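Local coordinates for protein esterase LipW (Mycobacterium marinum, PDB 3QH4) that probably acts as a serine esterase of the alpha/beta hydrolase fold, cleaving ester bonds with strict substrate selectivity, at residues 86-91 and 159-164; 187-192 and 247-252; 263-268 and 278-283. One frame throughout, in Å; residues are numbered along the deposited sequence. Where two conformers were deposited one is given.

Interaction 1 of 3, residues 86-91 and 159-164; sequences PVVVYC and RLAVAG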
loop_
_atom_site.group_PDB
_atom_site.type_symbol
_atom_site.label_atom_id
_atom_site.label_comp_id
_atom_site.label_asym_id
_atom_site.label_seq_id
_atom_site.Cartn_x
_atom_site.Cartn_y
_atom_site.Cartn_z
ATOM N N PRO A 86 9.920 -6.981 15.793
ATOM C CA PRO A 86 8.517 -6.788 15.390
ATOM C C PRO A 86 8.484 -6.732 13.864
ATOM O O PRO A 86 9.476 -6.376 13.249
ATOM C CB PRO A 86 8.154 -5.434 15.997
ATOM C CG PRO A 86 9.447 -4.732 16.209
ATOM C CD PRO A 86 10.485 -5.779 16.443
ATOM N N VAL A 87 7.363 -7.104 13.254
ATOM C CA VAL A 87 7.398 -7.327 11.802
ATOM C C VAL A 87 6.142 -6.783 11.144
ATOM O O VAL A 87 5.042 -6.895 11.707
ATOM C CB VAL A 87 7.593 -8.850 11.476
ATOM C CG1 VAL A 87 6.493 -9.720 12.103
ATOM C CG2 VAL A 87 7.670 -9.096 9.944
ATOM N N VAL A 88 6.323 -6.187 9.970
ATOM C CA VAL A 88 5.211 -5.638 9.189
ATOM C C VAL A 88 5.092 -6.442 7.905
ATOM O O VAL A 88 6.093 -6.618 7.209
ATOM C CB VAL A 88 5.501 -4.141 8.786
ATOM C CG1 VAL A 88 4.349 -3.572 7.917
ATOM C CG2 VAL A 88 5.725 -3.275 10.018
ATOM N N VAL A 89 3.885 -6.909 7.549
ATOM C CA VAL A 89 3.694 -7.515 6.228
ATOM C C VAL A 89 3.159 -6.409 5.337
ATOM O O VAL A 89 2.124 -5.841 5.655
ATOM C CB VAL A 89 2.696 -8.691 6.280
ATOM C CG1 VAL A 89 2.322 -9.147 4.868
ATOM C CG2 VAL A 89 3.312 -9.840 7.128
ATOM N N TYR A 90 3.882 -6.099 4.256
ATOM C CA TYR A 90 3.616 -4.922 3.412
ATOM C C TYR A 90 3.237 -5.314 1.987
ATOM O O TYR A 90 3.856 -6.243 1.420
ATOM C CB TYR A 90 4.871 -4.021 3.356
ATOM C CG TYR A 90 4.671 -2.793 2.510
ATOM C CD1 TYR A 90 4.204 -1.588 3.101
ATOM C CD2 TYR A 90 4.960 -2.812 1.135
ATOM C CE1 TYR A 90 4.022 -0.455 2.308
ATOM C CE2 TYR A 90 4.778 -1.679 0.330
ATOM C CZ TYR A 90 4.302 -0.520 0.925
ATOM O OH TYR A 90 4.088 0.598 0.164
ATOM N N CYS A 91 2.242 -4.620 1.420
ATOM C CA CYS A 91 1.808 -4.813 0.013
ATOM C C CYS A 91 1.926 -3.503 -0.749
ATOM O O CYS A 91 1.386 -2.486 -0.312
ATOM C CB CYS A 91 0.354 -5.315 -0.060
ATOM S SG CYS A 91 0.206 -6.968 0.563
ATOM N N ARG A 159 4.048 -9.146 17.701
ATOM C CA ARG A 159 4.084 -7.737 17.267
ATOM C C ARG A 159 4.055 -7.715 15.743
ATOM O O ARG A 159 5.046 -7.384 15.079
ATOM C CB ARG A 159 5.285 -6.972 17.860
ATOM C CG ARG A 159 5.120 -6.705 19.335
ATOM C CD ARG A 159 6.323 -5.916 19.867
ATOM N NE ARG A 159 7.511 -6.757 19.874
ATOM C CZ ARG A 159 8.748 -6.298 19.965
ATOM N NH1 ARG A 159 8.969 -4.982 20.043
ATOM N NH2 ARG A 159 9.760 -7.170 19.976
ATOM N N LEU A 160 2.908 -8.113 15.207
ATOM C CA LEU A 160 2.708 -8.177 13.756
ATOM C C LEU A 160 1.780 -7.063 13.310
ATOM O O LEU A 160 0.667 -6.910 13.847
ATOM C CB LEU A 160 2.138 -9.536 13.352
ATOM C CG LEU A 160 1.597 -9.682 11.916
ATOM C CD1 LEU A 160 2.749 -9.762 10.957
ATOM C CD2 LEU A 160 0.744 -10.996 11.840
ATOM N N ALA A 161 2.261 -6.287 12.328
ATOM C CA ALA A 161 1.479 -5.215 11.716
ATOM C C ALA A 161 1.314 -5.531 10.227
ATOM O O ALA A 161 2.069 -6.335 9.659
ATOM C CB ALA A 161 2.184 -3.865 11.904
ATOM N N VAL A 162 0.324 -4.898 9.613
ATOM C CA VAL A 162 0.112 -5.010 8.178
ATOM C C VAL A 162 0.122 -3.586 7.609
ATOM O O VAL A 162 -0.215 -2.632 8.319
ATOM C CB VAL A 162 -1.209 -5.768 7.843
ATOM C CG1 VAL A 162 -1.155 -7.244 8.341
ATOM C CG2 VAL A 162 -2.446 -5.066 8.444
ATOM N N ALA A 163 0.552 -3.436 6.358
ATOM C CA ALA A 163 0.724 -2.114 5.804
ATOM C C ALA A 163 0.636 -2.201 4.303
ATOM O O ALA A 163 0.900 -3.263 3.707
ATOM C CB ALA A 163 2.110 -1.524 6.216
ATOM N N GLY A 164 0.278 -1.086 3.686
ATOM C CA GLY A 164 0.331 -1.040 2.224
ATOM C C GLY A 164 0.161 0.384 1.751
ATOM O O GLY A 164 -0.191 1.272 2.545
#

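Interaction 2 of 3, residues 187-192 and 247-252; sequences VIFQLL and LPATLI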
loop_
_atom_site.group_PDB
_atom_site.type_symbol
_atom_site.label_atom_id
_atom_site.label_comp_id
_atom_site.label_asym_id
_atom_site.label_seq_id
_atom_site.Cartn_x
_atom_site.Cartn_y
_atom_site.Cartn_z
ATOM N N VAL A 187 -3.174 -9.286 14.663
ATOM C CA VAL A 187 -2.456 -8.140 14.068
ATOM C C VAL A 187 -2.681 -6.937 14.980
ATOM O O VAL A 187 -3.821 -6.627 15.321
ATOM C CB VAL A 187 -3.016 -7.842 12.635
ATOM C CG1 VAL A 187 -2.592 -6.453 12.129
ATOM C CG2 VAL A 187 -2.543 -8.943 11.632
ATOM N N ILE A 188 -1.602 -6.265 15.389
ATOM C CA ILE A 188 -1.729 -5.199 16.361
ATOM C C ILE A 188 -1.825 -3.800 15.759
ATOM O O ILE A 188 -2.132 -2.829 16.470
ATOM C CB ILE A 188 -0.609 -5.216 17.423
ATOM C CG1 ILE A 188 0.762 -4.895 16.800
ATOM C CG2 ILE A 188 -0.631 -6.583 18.185
ATOM C CD1 ILE A 188 1.855 -4.649 17.857
ATOM N N PHE A 189 -1.579 -3.683 14.456
ATOM C CA PHE A 189 -1.623 -2.363 13.855
ATOM C C PHE A 189 -1.785 -2.494 12.362
ATOM O O PHE A 189 -1.239 -3.442 11.773
ATOM C CB PHE A 189 -0.323 -1.604 14.134
ATOM C CG PHE A 189 -0.443 -0.111 13.946
ATOM C CD1 PHE A 189 -0.959 0.686 14.969
ATOM C CD2 PHE A 189 -0.032 0.492 12.753
ATOM C CE1 PHE A 189 -1.061 2.076 14.803
ATOM C CE2 PHE A 189 -0.168 1.877 12.557
ATOM C CZ PHE A 189 -0.676 2.674 13.595
ATOM N N GLN A 190 -2.503 -1.549 11.754
ATOM C CA GLN A 190 -2.565 -1.483 10.281
ATOM C C GLN A 190 -2.180 -0.092 9.803
ATOM O O GLN A 190 -2.702 0.931 10.289
ATOM C CB GLN A 190 -3.955 -1.892 9.733
ATOM C CG GLN A 190 -5.138 -1.032 10.182
ATOM C CD GLN A 190 -6.469 -1.479 9.543
ATOM O OE1 GLN A 190 -6.531 -1.870 8.364
ATOM N NE2 GLN A 190 -7.519 -1.491 10.356
ATOM N N LEU A 191 -1.323 -0.053 8.794
ATOM C CA LEU A 191 -0.847 1.234 8.266
ATOM C C LEU A 191 -1.283 1.323 6.811
ATOM O O LEU A 191 -0.870 0.507 5.976
ATOM C CB LEU A 191 0.685 1.305 8.400
ATOM C CG LEU A 191 1.346 2.612 7.962
ATOM C CD1 LEU A 191 2.573 2.870 8.840
ATOM C CD2 LEU A 191 1.731 2.524 6.480
ATOM N N LEU A 192 -2.209 2.238 6.547
ATOM C CA LEU A 192 -2.855 2.329 5.226
ATOM C C LEU A 192 -2.475 3.680 4.608
ATOM O O LEU A 192 -3.040 4.737 4.961
ATOM C CB LEU A 192 -4.380 2.193 5.347
ATOM C CG LEU A 192 -4.909 1.004 6.149
ATOM C CD1 LEU A 192 -6.426 1.071 6.277
ATOM C CD2 LEU A 192 -4.510 -0.334 5.501
ATOM N N LEU A 247 -11.289 -4.008 14.476
ATOM C CA LEU A 247 -10.110 -3.893 13.610
ATOM C C LEU A 247 -8.930 -3.291 14.380
ATOM O O LEU A 247 -9.140 -2.582 15.384
ATOM C CB LEU A 247 -10.431 -3.062 12.365
ATOM C CG LEU A 247 -11.430 -3.733 11.417
ATOM C CD1 LEU A 247 -11.803 -2.781 10.269
ATOM C CD2 LEU A 247 -10.873 -5.061 10.824
ATOM N N PRO A 248 -7.689 -3.598 13.944
ATOM C CA PRO A 248 -6.498 -3.087 14.624
ATOM C C PRO A 248 -6.398 -1.567 14.543
ATOM O O PRO A 248 -6.874 -0.962 13.567
ATOM C CB PRO A 248 -5.319 -3.721 13.872
ATOM C CG PRO A 248 -5.893 -4.537 12.786
ATOM C CD PRO A 248 -7.371 -4.456 12.787
ATOM N N ALA A 249 -5.787 -0.988 15.576
ATOM C CA ALA A 249 -5.353 0.403 15.551
ATOM C C ALA A 249 -4.733 0.755 14.195
ATOM O O ALA A 249 -4.032 -0.061 13.584
ATOM C CB ALA A 249 -4.377 0.648 16.661
ATOM N N THR A 250 -5.026 1.963 13.725
ATOM C CA THR A 250 -4.787 2.328 12.323
ATOM C C THR A 250 -4.052 3.666 12.198
ATOM O O THR A 250 -4.314 4.585 12.999
ATOM C CB THR A 250 -6.156 2.441 11.608
ATOM O OG1 THR A 250 -6.789 1.154 11.627
ATOM C CG2 THR A 250 -6.019 2.908 10.123
ATOM N N LEU A 251 -3.125 3.745 11.227
ATOM C CA LEU A 251 -2.643 5.024 10.689
ATOM C C LEU A 251 -3.118 5.047 9.258
ATOM O O LEU A 251 -2.841 4.116 8.495
ATOM C CB LEU A 251 -1.119 5.143 10.719
ATOM C CG LEU A 251 -0.599 6.354 9.934
ATOM C CD1 LEU A 251 -0.993 7.716 10.608
ATOM C CD2 LEU A 251 0.939 6.251 9.806
ATOM N N ILE A 252 -3.836 6.108 8.895
ATOM C CA ILE A 252 -4.324 6.236 7.521
ATOM C C ILE A 252 -3.990 7.624 6.993
ATOM O O ILE A 252 -4.288 8.637 7.642
ATOM C CB ILE A 252 -5.841 5.852 7.444
ATOM C CG1 ILE A 252 -6.364 5.959 6.004
ATOM C CG2 ILE A 252 -6.713 6.723 8.376
ATOM C CD1 ILE A 252 -7.826 5.386 5.835
HETATM O O HOH W 1 -4.799 -2.685 17.675
#

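Interaction 3 of 3, residues 263-268 and 278-283; sequences EVLDYA and TELHIF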
loop_
_atom_site.group_PDB
_atom_site.type_symbol
_atom_site.label_atom_id
_atom_site.label_comp_id
_atom_site.label_asym_id
_atom_site.label_seq_id
_atom_site.Cartn_x
_atom_site.Cartn_y
_atom_site.Cartn_z
ATOM N N GLU A 263 -12.880 8.655 0.044
ATOM C CA GLU A 263 -13.125 7.316 0.637
ATOM C C GLU A 263 -12.211 7.099 1.851
ATOM O O GLU A 263 -12.579 6.427 2.799
ATOM C CB GLU A 263 -13.024 6.213 -0.418
ATOM C CG GLU A 263 -11.640 5.962 -0.989
ATOM C CD GLU A 263 -11.728 5.399 -2.389
ATOM O OE1 GLU A 263 -11.281 4.253 -2.575
ATOM O OE2 GLU A 263 -12.288 6.092 -3.281
ATOM N N VAL A 264 -11.038 7.736 1.830
ATOM C CA VAL A 264 -10.141 7.699 2.983
ATOM C C VAL A 264 -10.798 8.376 4.182
ATOM O O VAL A 264 -10.842 7.814 5.271
ATOM C CB VAL A 264 -8.782 8.366 2.673
ATOM C CG1 VAL A 264 -8.024 8.687 3.980
ATOM C CG2 VAL A 264 -7.962 7.449 1.826
ATOM N N LEU A 265 -11.309 9.580 3.969
ATOM C CA LEU A 265 -11.992 10.290 5.035
ATOM C C LEU A 265 -13.226 9.522 5.557
ATOM O O LEU A 265 -13.445 9.468 6.767
ATOM C CB LEU A 265 -12.380 11.693 4.559
ATOM C CG LEU A 265 -11.223 12.651 4.307
ATOM C CD1 LEU A 265 -11.734 13.931 3.619
ATOM C CD2 LEU A 265 -10.519 12.991 5.651
ATOM N N ASP A 266 -14.049 8.971 4.654
ATOM C CA ASP A 266 -15.231 8.185 5.047
ATOM C C ASP A 266 -14.799 6.998 5.927
ATOM O O ASP A 266 -15.398 6.712 6.967
ATOM C CB ASP A 266 -15.972 7.657 3.799
ATOM C CG ASP A 266 -16.638 8.768 2.943
ATOM O OD1 ASP A 266 -16.905 9.885 3.430
ATOM O OD2 ASP A 266 -16.926 8.491 1.745
ATOM N N TYR A 267 -13.748 6.304 5.497
ATOM C CA TYR A 267 -13.300 5.085 6.194
ATOM C C TYR A 267 -12.754 5.456 7.571
ATOM O O TYR A 267 -13.044 4.785 8.564
ATOM C CB TYR A 267 -12.216 4.374 5.377
ATOM C CG TYR A 267 -11.972 2.915 5.756
ATOM C CD1 TYR A 267 -12.971 1.942 5.562
ATOM C CD2 TYR A 267 -10.770 2.514 6.309
ATOM C CE1 TYR A 267 -12.744 0.589 5.911
ATOM C CE2 TYR A 267 -10.541 1.176 6.667
ATOM C CZ TYR A 267 -11.528 0.223 6.437
ATOM O OH TYR A 267 -11.283 -1.097 6.772
ATOM N N ALA A 268 -11.954 6.515 7.619
ATOM C CA ALA A 268 -11.423 6.981 8.907
ATOM C C ALA A 268 -12.553 7.325 9.895
ATOM O O ALA A 268 -12.506 6.943 11.084
ATOM C CB ALA A 268 -10.487 8.189 8.684
ATOM N N THR A 278 -7.510 5.483 15.764
ATOM C CA THR A 278 -7.138 5.860 14.393
ATOM C C THR A 278 -6.386 7.180 14.386
ATOM O O THR A 278 -6.833 8.192 14.983
ATOM C CB THR A 278 -8.430 6.001 13.508
ATOM O OG1 THR A 278 -9.154 4.766 13.572
ATOM C CG2 THR A 278 -8.064 6.237 12.013
ATOM N N GLU A 279 -5.237 7.159 13.720
ATOM C CA GLU A 279 -4.505 8.398 13.436
ATOM C C GLU A 279 -4.721 8.677 11.962
ATOM O O GLU A 279 -4.503 7.801 11.110
ATOM C CB GLU A 279 -3.019 8.223 13.774
ATOM C CG GLU A 279 -2.213 9.491 13.474
ATOM C CD GLU A 279 -0.901 9.561 14.233
ATOM O OE1 GLU A 279 -0.277 8.509 14.407
ATOM O OE2 GLU A 279 -0.498 10.672 14.664
ATOM N N LEU A 280 -5.142 9.898 11.645
ATOM C CA LEU A 280 -5.462 10.239 10.265
ATOM C C LEU A 280 -4.699 11.485 9.875
ATOM O O LEU A 280 -4.653 12.433 10.642
ATOM C CB LEU A 280 -6.965 10.530 10.131
ATOM C CG LEU A 280 -7.450 11.303 8.892
ATOM C CD1 LEU A 280 -7.310 10.417 7.643
ATOM C CD2 LEU A 280 -8.909 11.761 9.098
ATOM N N HIS A 281 -4.118 11.482 8.671
ATOM C CA HIS A 281 -3.525 12.708 8.127
ATOM C C HIS A 281 -3.856 12.939 6.666
ATOM O O HIS A 281 -3.713 12.013 5.841
ATOM C CB HIS A 281 -1.998 12.719 8.232
ATOM C CG HIS A 281 -1.433 14.096 8.137
ATOM N ND1 HIS A 281 -1.253 14.892 9.242
ATOM C CD2 HIS A 281 -1.034 14.827 7.071
ATOM C CE1 HIS A 281 -0.768 16.057 8.870
ATOM N NE2 HIS A 281 -0.623 16.046 7.557
ATOM N N ILE A 282 -4.267 14.170 6.360
ATOM C CA ILE A 282 -4.424 14.591 4.965
ATOM C C ILE A 282 -3.300 15.601 4.710
ATOM O O ILE A 282 -3.199 16.617 5.390
ATOM C CB ILE A 282 -5.804 15.266 4.700
ATOM C CG1 ILE A 282 -6.954 14.279 4.962
ATOM C CG2 ILE A 282 -5.877 15.795 3.228
ATOM C CD1 ILE A 282 -6.876 12.983 4.060
ATOM N N PHE A 283 -2.474 15.312 3.703
ATOM C CA PHE A 283 -1.334 16.169 3.372
ATOM C C PHE A 283 -1.736 17.155 2.293
ATOM O O PHE A 283 -2.258 16.750 1.247
ATOM C CB PHE A 283 -0.169 15.305 2.856
ATOM C CG PHE A 283 0.461 14.476 3.931
ATOM C CD1 PHE A 283 1.498 15.026 4.721
ATOM C CD2 PHE A 283 0.046 13.175 4.157
ATOM C CE1 PHE A 283 2.108 14.253 5.726
ATOM C CE2 PHE A 283 0.632 12.394 5.200
ATOM C CZ PHE A 283 1.669 12.960 5.968
#

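Interaction 1 of 3, residues 86-91 and 159-164
Val-88 and Ala-163 meet methyl to methyl, with CG1 of the valine 3.5 Å from CB of the alanine, tighter than carbon atoms usually pack. CG1 stands anti to the backbone N of Val-88 (chi1 178°), on the carbonyl side, a rotation that turns it toward Ala-163 rather than Ala-161; CG2, beside the N, lies against Ala-161 CB instead. Tyr-90 presses on the same alanine from further along, its CD1 3.8 Å from Ala-163 CB, while its CE1 comes up to Gly-164 CA. On the face carrying Val-87 and Val-89, Leu-160 CD1 touches both valines, with 3.9 Å to Val-87 CG1 and the same to Val-89 CG2. At the start of the strands Pro-86 CD sits 3.6 Å above the plane of the Arg-159 guanidinium, toward its rim.

Between these two layers of side chains the backbones run parallel and in register. Val-87, Val-89 and Cys-91 give their N-H groups to the oxygens of Arg-159, Ala-161 and Ala-163, and Val-87 and Val-89 accept in return from Ala-161 and Ala-163. The bonds range from nearly straight at Val-87 N (169°) to clearly bent at Ala-163 N (141°). These are neighbouring strands in the parallel part of the central sheet of the alpha/beta hydrolase fold, and Gly-164 is the first glycine of a GxSxG sequence consistent with the nucleophile elbow that follows this strand.

Strand 118-122 pairs with the other edge of 86-91. Helix 134-148 packs over the Val-87, Val-89 and Leu-160 face through Val-146 and Val-147, and helix 298-315 lies on the opposite one, where Phe-315 touches Val-88 and Ala-161. Second-shell acids hold the polar ends: Asp-156 forms a salt bridge with Arg-159 NE, and Asp-104 is hydrogen-bonded to Tyr-90 OH.

Interaction 2 of 3, residues 187-192 and 247-252
Gln-190 and Thr-250 are brought together by their first torsions. In the glutamine CG stands between the backbone N and the carbonyl carbon (chi1 61°), and it lies 3.1 Å from Thr-250 OG1, which is itself anti to the carbonyl carbon of its own residue (chi1 -63°). From there OG1 donates to Pro-248 O at 2.9 Å, and the Gln-190 amide adds a weak, longer bond to the same oxygen, 3.3 Å from NE2. The threonine bond stays within 247-252; the weak glutamine bond is the one of the two that crosses to it.

On the other face the Phe-189 ring lies across the incoming chain, with Ala-249 O 3.4 Å above its plane near the rim and CZ touching Leu-251 CB. The backbones are parallel: Ala-249 O receives Gln-190 N, Gln-190 O receives Leu-251 N, and Leu-251 O receives Leu-192 N at 175°, almost straight. Next to the first of these bonds, a water accepts from Ala-249 N and donates to Ile-188 O.

These are adjacent strands of the alpha/beta hydrolase sheet. Helices 167-181 and 261-273 pack on the Gln-190 and Thr-250 side, helix 298-315 lies against Phe-189 and Leu-251, and strand 160-165 flanks segment 187-192.

Interaction 3 of 3, residues 263-268 and 278-283
The flat groups of strand 278-283 lie apart from the helix that Leu-280 and Ile-282 meet: His-281 CD2 is 3.2 Å above the Phe-283 ring, over its centre, and the Phe-290 ring meets that phenylalanine with the planes inclined by about 50°. Met-306 of helix 298-315 touches both His-281 and Phe-283, so these rings belong to the packing on that side of the sheet.

Strand 278-283 completes a beta-alpha-beta unit of the alpha/beta hydrolase fold, made of strand 250-255, helix 261-273 and strand 278-283, and its other side faces the helix. The helix segment 263-268 runs nearly antiparallel to the strand, at 160° and with the axes 9.9 Å apart, as expected for a helix returning the chain to the start of the next parallel strand. Strand 278-283 is the outermost strand at this end of the sheet.

The interface is wholly apolar and small, made by five side chains. Val-264 CG1, anti to its backbone N, comes within 4.1 Å of Leu-280 CD1 while crossing that leucine obliquely, and is a little further from the end of Ile-282. Leu-265 lies at about a right angle to Ile-282; its CD2 reaches CG1 of the isoleucine at 3.9 Å and also touches Leu-280 CD2. Val-264 and Leu-280 share a further neighbour in Ile-252, from the adjacent strand.

Ala-268, one helical turn after Val-264 and joined to its carbonyl by a backbone hydrogen bond, brings its short side chain against both leucine methyls: Ala-268 CB is 3.9 Å from Leu-280 CD2 and 4.0 Å from CD1.

The three contacts follow one another along the chain without nesting or crossing. Interaction 1 closes a loop of 67 residues that contains strand 118-122 and helix 134-148. Interaction 2 then closes a 54-residue excursion, and interaction 3 a nine-residue connection that holds the end of helix 261-273. Interactions 1 and 2 join through the pairing of strands 160-165 and 189-193, where Leu-160 O and Val-162 O probably accept from Ile-188 N and Leu-191 N. Interactions 2 and 3 meet where strand 250-255 pairs with 278-283, again probably by backbone bonds. Together they span one sheet from its middle to an outer strand.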